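Local coordinates for dephospho-CoA kinase (Aquifex aeolicus, PDB 2IF2), which probably catalyses the last step of coenzyme A biosynthesis, the ATP-dependent phosphorylation of the 3'-hydroxyl of dephospho-CoA, at residues G5-G13 / W155-K164; V17-A26 / I178-Y189. One frame throughout, in Å; residues are numbered along the deposited sequence.

Contact 1: residues G5-G13 / W155-K164; sequences GLTGNIGCG and WKKQMPIEEK. With SO4 (sulfate ion), chain D.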
loop_
_atom_site.group_PDB
_atom_site.type_symbol
_atom_site.label_atom_id
_atom_site.label_comp_id
_atom_site.label_asym_id
_atom_site.label_seq_id
_atom_site.Cartn_x
_atom_site.Cartn_y
_atom_site.Cartn_z
ATOM N N GLY A 5 -5.387 -1.391 9.269
ATOM C CA GLY A 5 -4.929 -0.870 8.004
ATOM C C GLY A 5 -4.113 0.382 8.188
ATOM O O GLY A 5 -4.486 1.286 8.933
ATOM N N LEU A 6 -2.986 0.440 7.500
ATOM C CA LEU A 6 -2.118 1.594 7.606
ATOM C C LEU A 6 -2.042 2.225 6.236
ATOM O O LEU A 6 -1.571 1.601 5.293
ATOM C CB LEU A 6 -0.738 1.139 8.050
ATOM C CG LEU A 6 0.139 2.160 8.750
ATOM C CD1 LEU A 6 1.476 1.495 9.003
ATOM C CD2 LEU A 6 0.303 3.421 7.916
ATOM N N THR A 7 -2.501 3.463 6.117
ATOM C CA THR A 7 -2.466 4.124 4.821
ATOM C C THR A 7 -1.831 5.513 4.863
ATOM O O THR A 7 -1.293 5.946 5.889
ATOM C CB THR A 7 -3.875 4.259 4.234
ATOM O OG1 THR A 7 -3.781 4.630 2.855
ATOM C CG2 THR A 7 -4.665 5.328 4.985
ATOM N N GLY A 8 -1.902 6.203 3.727
ATOM C CA GLY A 8 -1.342 7.533 3.608
ATOM C C GLY A 8 -0.996 7.812 2.163
ATOM O O GLY A 8 -1.468 7.116 1.264
ATOM N N ASN A 9 -0.185 8.836 1.930
ATOM C CA ASN A 9 0.229 9.170 0.577
ATOM C C ASN A 9 1.714 8.890 0.362
ATOM O O ASN A 9 2.480 8.726 1.313
ATOM C CB ASN A 9 -0.083 10.634 0.264
ATOM C CG ASN A 9 -1.525 10.843 -0.167
ATOM O OD1 ASN A 9 -1.949 11.969 -0.434
ATOM N ND2 ASN A 9 -2.284 9.753 -0.244
ATOM N N ILE A 10 2.113 8.825 -0.900
ATOM C CA ILE A 10 3.498 8.560 -1.242
ATOM C C ILE A 10 4.423 9.599 -0.609
ATOM O O ILE A 10 4.233 10.810 -0.759
ATOM C CB ILE A 10 3.685 8.549 -2.778
ATOM C CG1 ILE A 10 5.143 8.252 -3.125
ATOM C CG2 ILE A 10 3.235 9.873 -3.371
ATOM C CD1 ILE A 10 5.620 6.885 -2.648
ATOM N N GLY A 11 5.417 9.105 0.119
ATOM C CA GLY A 11 6.371 9.977 0.772
ATOM C C GLY A 11 5.864 10.575 2.068
ATOM O O GLY A 11 6.254 11.682 2.426
ATOM N N CYS A 12 5.001 9.856 2.780
ATOM C CA CYS A 12 4.463 10.359 4.037
ATOM C C CYS A 12 5.099 9.687 5.231
ATOM O O CYS A 12 4.988 10.166 6.361
ATOM C CB CYS A 12 2.954 10.162 4.074
ATOM S SG CYS A 12 2.106 11.214 2.874
ATOM N N GLY A 13 5.772 8.571 4.963
ATOM C CA GLY A 13 6.439 7.822 6.012
ATOM C C GLY A 13 5.761 6.500 6.322
ATOM O O GLY A 13 6.086 5.864 7.322
ATOM N N TRP A 155 1.161 11.337 -6.966
ATOM C CA TRP A 155 0.467 12.151 -5.979
ATOM C C TRP A 155 -0.869 12.645 -6.504
ATOM O O TRP A 155 -1.820 12.813 -5.741
ATOM C CB TRP A 155 1.334 13.341 -5.570
ATOM C CG TRP A 155 0.708 14.205 -4.519
ATOM C CD1 TRP A 155 -0.199 15.210 -4.709
ATOM C CD2 TRP A 155 0.925 14.120 -3.106
ATOM N NE1 TRP A 155 -0.561 15.758 -3.498
ATOM C CE2 TRP A 155 0.112 15.107 -2.497
ATOM C CE3 TRP A 155 1.723 13.303 -2.292
ATOM C CZ2 TRP A 155 0.079 15.302 -1.112
ATOM C CZ3 TRP A 155 1.690 13.498 -0.915
ATOM C CH2 TRP A 155 0.871 14.489 -0.340
ATOM N N LYS A 156 -0.940 12.873 -7.809
ATOM C CA LYS A 156 -2.175 13.340 -8.428
ATOM C C LYS A 156 -3.273 12.308 -8.162
ATOM O O LYS A 156 -4.366 12.658 -7.719
ATOM C CB LYS A 156 -1.975 13.508 -9.938
ATOM C CG LYS A 156 -2.761 14.661 -10.574
ATOM C CD LYS A 156 -4.277 14.495 -10.470
ATOM C CE LYS A 156 -5.002 15.681 -11.113
ATOM N NZ LYS A 156 -6.489 15.588 -11.055
ATOM N N LYS A 157 -2.958 11.040 -8.429
ATOM C CA LYS A 157 -3.895 9.934 -8.242
ATOM C C LYS A 157 -4.463 9.879 -6.835
ATOM O O LYS A 157 -5.672 9.766 -6.646
ATOM C CB LYS A 157 -3.220 8.592 -8.555
ATOM C CG LYS A 157 -4.154 7.386 -8.425
ATOM C CD LYS A 157 -3.433 6.054 -8.614
ATOM C CE LYS A 157 -2.817 5.922 -10.002
ATOM N NZ LYS A 157 -1.985 4.686 -10.123
ATOM N N GLN A 158 -3.586 9.946 -5.844
ATOM C CA GLN A 158 -4.024 9.900 -4.461
ATOM C C GLN A 158 -4.846 11.128 -4.118
ATOM O O GLN A 158 -4.469 12.246 -4.460
ATOM C CB GLN A 158 -2.823 9.828 -3.529
ATOM C CG GLN A 158 -2.028 8.556 -3.654
ATOM C CD GLN A 158 -0.946 8.483 -2.619
ATOM O OE1 GLN A 158 -0.053 9.325 -2.582
ATOM N NE2 GLN A 158 -1.022 7.483 -1.757
HETATM N N MSE A 159 -5.962 10.914 -3.431
HETATM C CA MSE A 159 -6.839 12.009 -3.046
HETATM C C MSE A 159 -6.144 12.957 -2.078
HETATM O O MSE A 159 -5.155 12.596 -1.442
HETATM C CB MSE A 159 -8.109 11.476 -2.385
HETATM C CG MSE A 159 -7.896 10.927 -0.987
HETATM SE SE MSE A 159 -9.553 10.882 0.021
HETATM C CE MSE A 159 -10.357 9.345 -0.825
ATOM N N PRO A 160 -6.659 14.191 -1.954
ATOM C CA PRO A 160 -6.084 15.194 -1.054
ATOM C C PRO A 160 -5.882 14.625 0.338
ATOM O O PRO A 160 -6.849 14.302 1.033
ATOM C CB PRO A 160 -7.125 16.305 -1.073
ATOM C CG PRO A 160 -7.624 16.246 -2.478
ATOM C CD PRO A 160 -7.799 14.755 -2.698
ATOM N N ILE A 161 -4.618 14.505 0.735
ATOM C CA ILE A 161 -4.264 13.965 2.046
ATOM C C ILE A 161 -5.018 14.692 3.161
ATOM O O ILE A 161 -5.384 14.093 4.177
ATOM C CB ILE A 161 -2.738 14.086 2.309
ATOM C CG1 ILE A 161 -2.372 13.363 3.606
ATOM C CG2 ILE A 161 -2.325 15.551 2.380
ATOM C CD1 ILE A 161 -2.620 11.864 3.566
ATOM N N GLU A 162 -5.259 15.983 2.953
ATOM C CA GLU A 162 -5.960 16.798 3.931
ATOM C C GLU A 162 -7.420 16.363 4.062
ATOM O O GLU A 162 -8.127 16.790 4.976
ATOM C CB GLU A 162 -5.867 18.268 3.526
ATOM C CG GLU A 162 -4.488 18.670 3.012
ATOM C CD GLU A 162 -3.986 19.967 3.617
ATOM O OE1 GLU A 162 -2.948 20.481 3.147
ATOM O OE2 GLU A 162 -4.626 20.468 4.566
ATOM N N GLU A 163 -7.864 15.508 3.145
ATOM C CA GLU A 163 -9.231 14.994 3.172
ATOM C C GLU A 163 -9.176 13.545 3.666
ATOM O O GLU A 163 -10.041 13.108 4.429
ATOM C CB GLU A 163 -9.858 15.054 1.767
ATOM C CG GLU A 163 -11.268 15.701 1.683
ATOM C CD GLU A 163 -12.411 14.794 2.158
ATOM O OE1 GLU A 163 -12.590 13.694 1.589
ATOM O OE2 GLU A 163 -13.142 15.193 3.090
ATOM N N LYS A 164 -8.149 12.810 3.237
ATOM C CA LYS A 164 -7.981 11.416 3.637
ATOM C C LYS A 164 -7.919 11.284 5.148
ATOM O O LYS A 164 -8.444 10.328 5.715
ATOM C CB LYS A 164 -6.707 10.825 3.023
ATOM C CG LYS A 164 -6.384 9.415 3.515
ATOM C CD LYS A 164 -5.220 8.772 2.762
ATOM C CE LYS A 164 -5.616 8.346 1.359
ATOM N NZ LYS A 164 -4.510 7.630 0.667
HETATM S S SO4 D . 6.151 6.496 2.069
HETATM O O1 SO4 D . 7.340 7.179 2.626
HETATM O O2 SO4 D . 6.142 5.100 2.526
HETATM O O3 SO4 D . 6.204 6.526 0.590
HETATM O O4 SO4 D . 4.918 7.170 2.538
#
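N9 and I10, the first residues of the type II turn N9-C12 at the mouth of the loop leaving strand 3-8, are set opposite Q158 and W155 respectively. The backbone NH of I10 gives a 2.8 Å hydrogen bond to Q158 OE1, nearly straight at 164° and aimed at an in-plane lone pair. The Q158 side chain runs past that of N9 in the opposite direction, their amide planes 37° apart. N9 CG stands beside its own backbone N (chi1 -83°), a setting that turns the amide back so that ND2 bonds to G8 O at 3.1 Å. K164 NZ reaches G8 O too, at 3.1 Å, from the same face of the carbonyl, after its chain bends at chi3. The loop is the P-loop (Walker A) of this kinase family: G11, C12 and G13, predicted to bind ATP, point their backbone NH groups at a sulfate, with G11 N 2.7 Å from O3 and C12 N 2.7 Å from O4, much as such a loop holds a nucleotide phosphate. Were Q158 an alanine, the I10 NH would probably lose its acceptor, and the N9 amide the chain it lies along. W155 meets another part of N9, whose OD1 sits over the rim of one ring face while N9 CB touches W155 CZ3 at 3.6 Å; I10 O meets the indole edge in its plane. I161 CB comes within 3.6 Å of N9 OD1.

Contact 2: residues V17-A26 / I178-Y189; sequences VAQMFRELGA and IEETYKQVKKVY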
loop_
_atom_site.group_PDB
_atom_site.type_symbol
_atom_site.label_atom_id
_atom_site.label_comp_id
_atom_site.label_asym_id
_atom_site.label_seq_id
_atom_site.Cartn_x
_atom_site.Cartn_y
_atom_site.Cartn_z
ATOM N N VAL A 17 6.695 4.284 9.549
ATOM C CA VAL A 17 5.679 3.968 10.531
ATOM C C VAL A 17 5.459 2.464 10.510
ATOM O O VAL A 17 5.417 1.825 11.554
ATOM C CB VAL A 17 4.374 4.719 10.226
ATOM C CG1 VAL A 17 3.203 4.052 10.911
ATOM C CG2 VAL A 17 4.515 6.159 10.698
ATOM N N ALA A 18 5.349 1.888 9.323
ATOM C CA ALA A 18 5.165 0.447 9.250
ATOM C C ALA A 18 6.284 -0.231 10.032
ATOM O O ALA A 18 6.042 -1.219 10.717
ATOM C CB ALA A 18 5.184 -0.027 7.802
ATOM N N GLN A 19 7.496 0.322 9.932
ATOM C CA GLN A 19 8.672 -0.213 10.613
ATOM C C GLN A 19 8.608 -0.059 12.124
ATOM O O GLN A 19 8.764 -1.026 12.871
ATOM C CB GLN A 19 9.939 0.463 10.092
ATOM C CG GLN A 19 11.231 -0.308 10.386
ATOM C CD GLN A 19 11.097 -1.815 10.135
ATOM O OE1 GLN A 19 10.735 -2.569 11.036
ATOM N NE2 GLN A 19 11.377 -2.250 8.905
HETATM N N MSE A 20 8.386 1.165 12.577
HETATM C CA MSE A 20 8.301 1.414 13.999
HETATM C C MSE A 20 7.326 0.398 14.578
HETATM O O MSE A 20 7.634 -0.278 15.563
HETATM C CB MSE A 20 7.810 2.842 14.242
HETATM C CG MSE A 20 8.651 3.915 13.550
HETATM SE SE MSE A 20 7.922 5.714 13.734
HETATM C CE MSE A 20 9.520 6.731 14.128
ATOM N N PHE A 21 6.161 0.274 13.944
ATOM C CA PHE A 21 5.113 -0.662 14.388
ATOM C C PHE A 21 5.578 -2.111 14.487
ATOM O O PHE A 21 5.070 -2.864 15.324
ATOM C CB PHE A 21 3.895 -0.603 13.452
ATOM C CG PHE A 21 2.784 0.286 13.949
ATOM C CD1 PHE A 21 2.316 1.338 13.170
ATOM C CD2 PHE A 21 2.221 0.088 15.206
ATOM C CE1 PHE A 21 1.309 2.186 13.633
ATOM C CE2 PHE A 21 1.211 0.937 15.674
ATOM C CZ PHE A 21 0.756 1.987 14.885
ATOM N N ARG A 22 6.516 -2.494 13.614
ATOM C CA ARG A 22 7.050 -3.854 13.594
ATOM C C ARG A 22 7.997 -4.054 14.763
ATOM O O ARG A 22 8.058 -5.130 15.378
ATOM C CB ARG A 22 7.807 -4.143 12.298
ATOM C CG ARG A 22 6.943 -4.266 11.056
ATOM C CD ARG A 22 7.641 -5.112 9.980
ATOM N NE ARG A 22 7.214 -4.744 8.630
ATOM C CZ ARG A 22 7.556 -3.607 8.039
ATOM N NH1 ARG A 22 8.340 -2.739 8.678
ATOM N NH2 ARG A 22 7.092 -3.326 6.828
ATOM N N GLU A 23 8.756 -3.006 15.053
ATOM C CA GLU A 23 9.686 -3.039 16.158
ATOM C C GLU A 23 8.857 -3.248 17.397
ATOM O O GLU A 23 9.179 -4.093 18.226
ATOM C CB GLU A 23 10.436 -1.722 16.238
ATOM C CG GLU A 23 11.378 -1.517 15.071
ATOM C CD GLU A 23 11.485 -0.061 14.645
ATOM O OE1 GLU A 23 11.392 0.838 15.514
ATOM O OE2 GLU A 23 11.679 0.178 13.434
ATOM N N LEU A 24 7.765 -2.503 17.515
ATOM C CA LEU A 24 6.909 -2.635 18.693
ATOM C C LEU A 24 6.323 -4.045 18.846
ATOM O O LEU A 24 5.883 -4.422 19.929
ATOM C CB LEU A 24 5.804 -1.566 18.662
ATOM C CG LEU A 24 6.265 -0.113 18.905
ATOM C CD1 LEU A 24 5.203 0.883 18.456
ATOM C CD2 LEU A 24 6.598 0.076 20.384
ATOM N N GLY A 25 6.339 -4.829 17.769
ATOM C CA GLY A 25 5.814 -6.190 17.839
ATOM C C GLY A 25 4.776 -6.500 16.774
ATOM O O GLY A 25 4.559 -7.653 16.397
ATOM N N ALA A 26 4.130 -5.451 16.286
ATOM C CA ALA A 26 3.110 -5.597 15.269
ATOM C C ALA A 26 3.660 -6.296 14.033
ATOM O O ALA A 26 4.866 -6.293 13.795
ATOM C CB ALA A 26 2.556 -4.219 14.894
ATOM N N ILE A 178 11.067 13.133 14.213
ATOM C CA ILE A 178 11.032 11.692 14.323
ATOM C C ILE A 178 10.615 11.284 15.717
ATOM O O ILE A 178 9.915 10.285 15.895
ATOM C CB ILE A 178 12.397 11.098 14.036
ATOM C CG1 ILE A 178 12.725 11.269 12.558
ATOM C CG2 ILE A 178 12.405 9.630 14.411
ATOM C CD1 ILE A 178 11.752 10.538 11.659
ATOM N N GLU A 179 11.056 12.056 16.707
ATOM C CA GLU A 179 10.723 11.773 18.103
ATOM C C GLU A 179 9.211 11.794 18.292
ATOM O O GLU A 179 8.660 10.957 18.998
ATOM C CB GLU A 179 11.373 12.808 19.038
ATOM C CG GLU A 179 11.363 12.417 20.521
ATOM C CD GLU A 179 11.810 13.545 21.446
ATOM O OE1 GLU A 179 12.962 14.029 21.328
ATOM O OE2 GLU A 179 10.998 13.952 22.304
ATOM N N GLU A 180 8.552 12.751 17.647
ATOM C CA GLU A 180 7.103 12.893 17.745
ATOM C C GLU A 180 6.370 11.811 16.981
ATOM O O GLU A 180 5.405 11.234 17.476
ATOM C CB GLU A 180 6.653 14.262 17.216
ATOM C CG GLU A 180 6.510 15.352 18.276
ATOM C CD GLU A 180 6.623 16.766 17.699
ATOM O OE1 GLU A 180 6.499 17.742 18.477
ATOM O OE2 GLU A 180 6.843 16.909 16.471
ATOM N N THR A 181 6.822 11.529 15.772
ATOM C CA THR A 181 6.152 10.520 14.989
ATOM C C THR A 181 6.150 9.167 15.699
ATOM O O THR A 181 5.133 8.472 15.712
ATOM C CB THR A 181 6.793 10.401 13.608
ATOM O OG1 THR A 181 6.042 9.471 12.823
ATOM C CG2 THR A 181 8.227 9.926 13.722
ATOM N N TYR A 182 7.279 8.807 16.310
ATOM C CA TYR A 182 7.398 7.531 17.029
ATOM C C TYR A 182 6.660 7.544 18.365
ATOM O O TYR A 182 6.155 6.518 18.825
ATOM C CB TYR A 182 8.865 7.193 17.292
ATOM C CG TYR A 182 9.063 5.852 17.969
ATOM C CD1 TYR A 182 8.718 4.668 17.328
ATOM C CD2 TYR A 182 9.581 5.767 19.261
ATOM C CE1 TYR A 182 8.883 3.430 17.959
ATOM C CE2 TYR A 182 9.745 4.535 19.901
ATOM C CZ TYR A 182 9.394 3.375 19.247
ATOM O OH TYR A 182 9.523 2.168 19.889
ATOM N N LYS A 183 6.623 8.713 18.990
ATOM C CA LYS A 183 5.951 8.868 20.261
ATOM C C LYS A 183 4.451 8.683 20.037
ATOM O O LYS A 183 3.740 8.221 20.930
ATOM C CB LYS A 183 6.274 10.249 20.848
ATOM C CG LYS A 183 5.862 10.459 22.309
ATOM C CD LYS A 183 6.617 11.631 22.959
ATOM C CE LYS A 183 6.004 12.040 24.305
ATOM N NZ LYS A 183 5.642 10.883 25.186
ATOM N N GLN A 184 3.981 9.013 18.833
ATOM C CA GLN A 184 2.564 8.879 18.468
ATOM C C GLN A 184 2.169 7.439 18.166
ATOM O O GLN A 184 1.183 6.932 18.703
ATOM C CB GLN A 184 2.242 9.744 17.247
ATOM C CG GLN A 184 1.689 11.114 17.579
ATOM C CD GLN A 184 2.263 12.206 16.698
ATOM O OE1 GLN A 184 2.193 12.130 15.472
ATOM N NE2 GLN A 184 2.850 13.231 17.325
ATOM N N VAL A 185 2.922 6.789 17.286
ATOM C CA VAL A 185 2.628 5.406 16.952
ATOM C C VAL A 185 2.593 4.610 18.255
ATOM O O VAL A 185 1.693 3.798 18.472
ATOM C CB VAL A 185 3.695 4.802 15.998
ATOM C CG1 VAL A 185 3.786 5.628 14.728
ATOM C CG2 VAL A 185 5.040 4.754 16.684
ATOM N N LYS A 186 3.558 4.862 19.132
ATOM C CA LYS A 186 3.603 4.150 20.402
ATOM C C LYS A 186 2.286 4.266 21.147
ATOM O O LYS A 186 1.792 3.285 21.700
ATOM C CB LYS A 186 4.737 4.679 21.277
ATOM C CG LYS A 186 6.072 4.049 20.966
ATOM C CD LYS A 186 7.083 4.343 22.046
ATOM C CE LYS A 186 7.466 5.804 22.052
ATOM N NZ LYS A 186 8.585 6.095 22.992
ATOM N N LYS A 187 1.735 5.476 21.165
ATOM C CA LYS A 187 0.466 5.727 21.823
ATOM C C LYS A 187 -0.576 4.857 21.131
ATOM O O LYS A 187 -1.315 4.120 21.780
ATOM C CB LYS A 187 0.080 7.198 21.688
ATOM C CG LYS A 187 -1.216 7.569 22.380
ATOM C CD LYS A 187 -1.768 8.906 21.883
ATOM C CE LYS A 187 -3.159 9.172 22.460
ATOM N NZ LYS A 187 -3.751 10.446 21.979
ATOM N N VAL A 188 -0.624 4.922 19.806
ATOM C CA VAL A 188 -1.593 4.119 19.086
ATOM C C VAL A 188 -1.431 2.629 19.356
ATOM O O VAL A 188 -2.401 1.948 19.654
ATOM C CB VAL A 188 -1.522 4.388 17.578
ATOM C CG1 VAL A 188 -2.446 3.424 16.827
ATOM C CG2 VAL A 188 -1.938 5.823 17.305
ATOM N N TYR A 189 -0.213 2.121 19.266
ATOM C CA TYR A 189 -0.011 0.706 19.517
ATOM C C TYR A 189 -0.576 0.301 20.883
ATOM O O TYR A 189 -1.021 -0.838 21.075
ATOM C CB TYR A 189 1.475 0.355 19.427
ATOM C CG TYR A 189 1.778 -1.094 19.728
ATOM C CD1 TYR A 189 2.070 -1.505 21.021
ATOM C CD2 TYR A 189 1.743 -2.060 18.729
ATOM C CE1 TYR A 189 2.322 -2.838 21.315
ATOM C CE2 TYR A 189 1.996 -3.404 19.017
ATOM C CZ TYR A 189 2.279 -3.782 20.313
ATOM O OH TYR A 189 2.515 -5.099 20.626
#
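M20 reaches across from helix 14-23 and drops as a knob into the hole formed by I178, T181, Y182 and V185 of helix 178-190. With CG set beside the backbone N and the chain bent at its end, the selenomethionine lies at the rim of the Y182 ring, SE 5.2 Å from the centroid and 84° off the normal, a Met-aromatic contact made at the edge. Its CE packs against Y182 CB and I178 CG2, and its CB also meets the Y182 edge. One turn on, L24 lies between two tyrosines. L24 CB stands over the centre of the Y189 ring, 4.1 Å from the centroid and only 10° off the normal, a CH-pi contact, while L24 CD2 comes to 3.6 Å from Y182 OH. Y182 also carries K186 CG over the rim of one face. F21 slides past Y189 in the opposite direction: its CE2 lies 3.8 Å from Y189 CB, V185 CB covers the rim of one F21 face, and V188 CG1 sits at the ring edge, 4.0 Å from F21 CZ. No hydrogen bond joins the two segments, so the interface is held by apolar and aromatic packing. G25, with positive phi, ends the first helix in a Schellman motif. The short helical segments cross at -53° with axes 10.0 Å apart, and beneath them F21 packs on V28 and I109 of strands 27-30 and 108-111, putting helix 14-23 between the parallel sheet and the C-terminal helix.

From the N terminus the chain runs up strand 3-8, through the loop of contact 1, and straight into helix 14-23, whose later turns belong to contact 2. About 130 residues follow, with strands 27-30, 108-111 and 126-130 among them, before 155-164 returns to close contact 1. The chain then passes strand 170-171 and reaches helix 178-190, the last helix, which closes contact 2. The two loops therefore cross, since their segments alternate. Contact 1 ties the phosphate-binding loop to the end of helix 148-155 and the turn leading to helix 161-164; contact 2 ties helix 14-23 to the C-terminal helix. Their centres are about 18 Å apart, yet they touch directly, L6 CD1 lying 3.6 Å from V17 CG1.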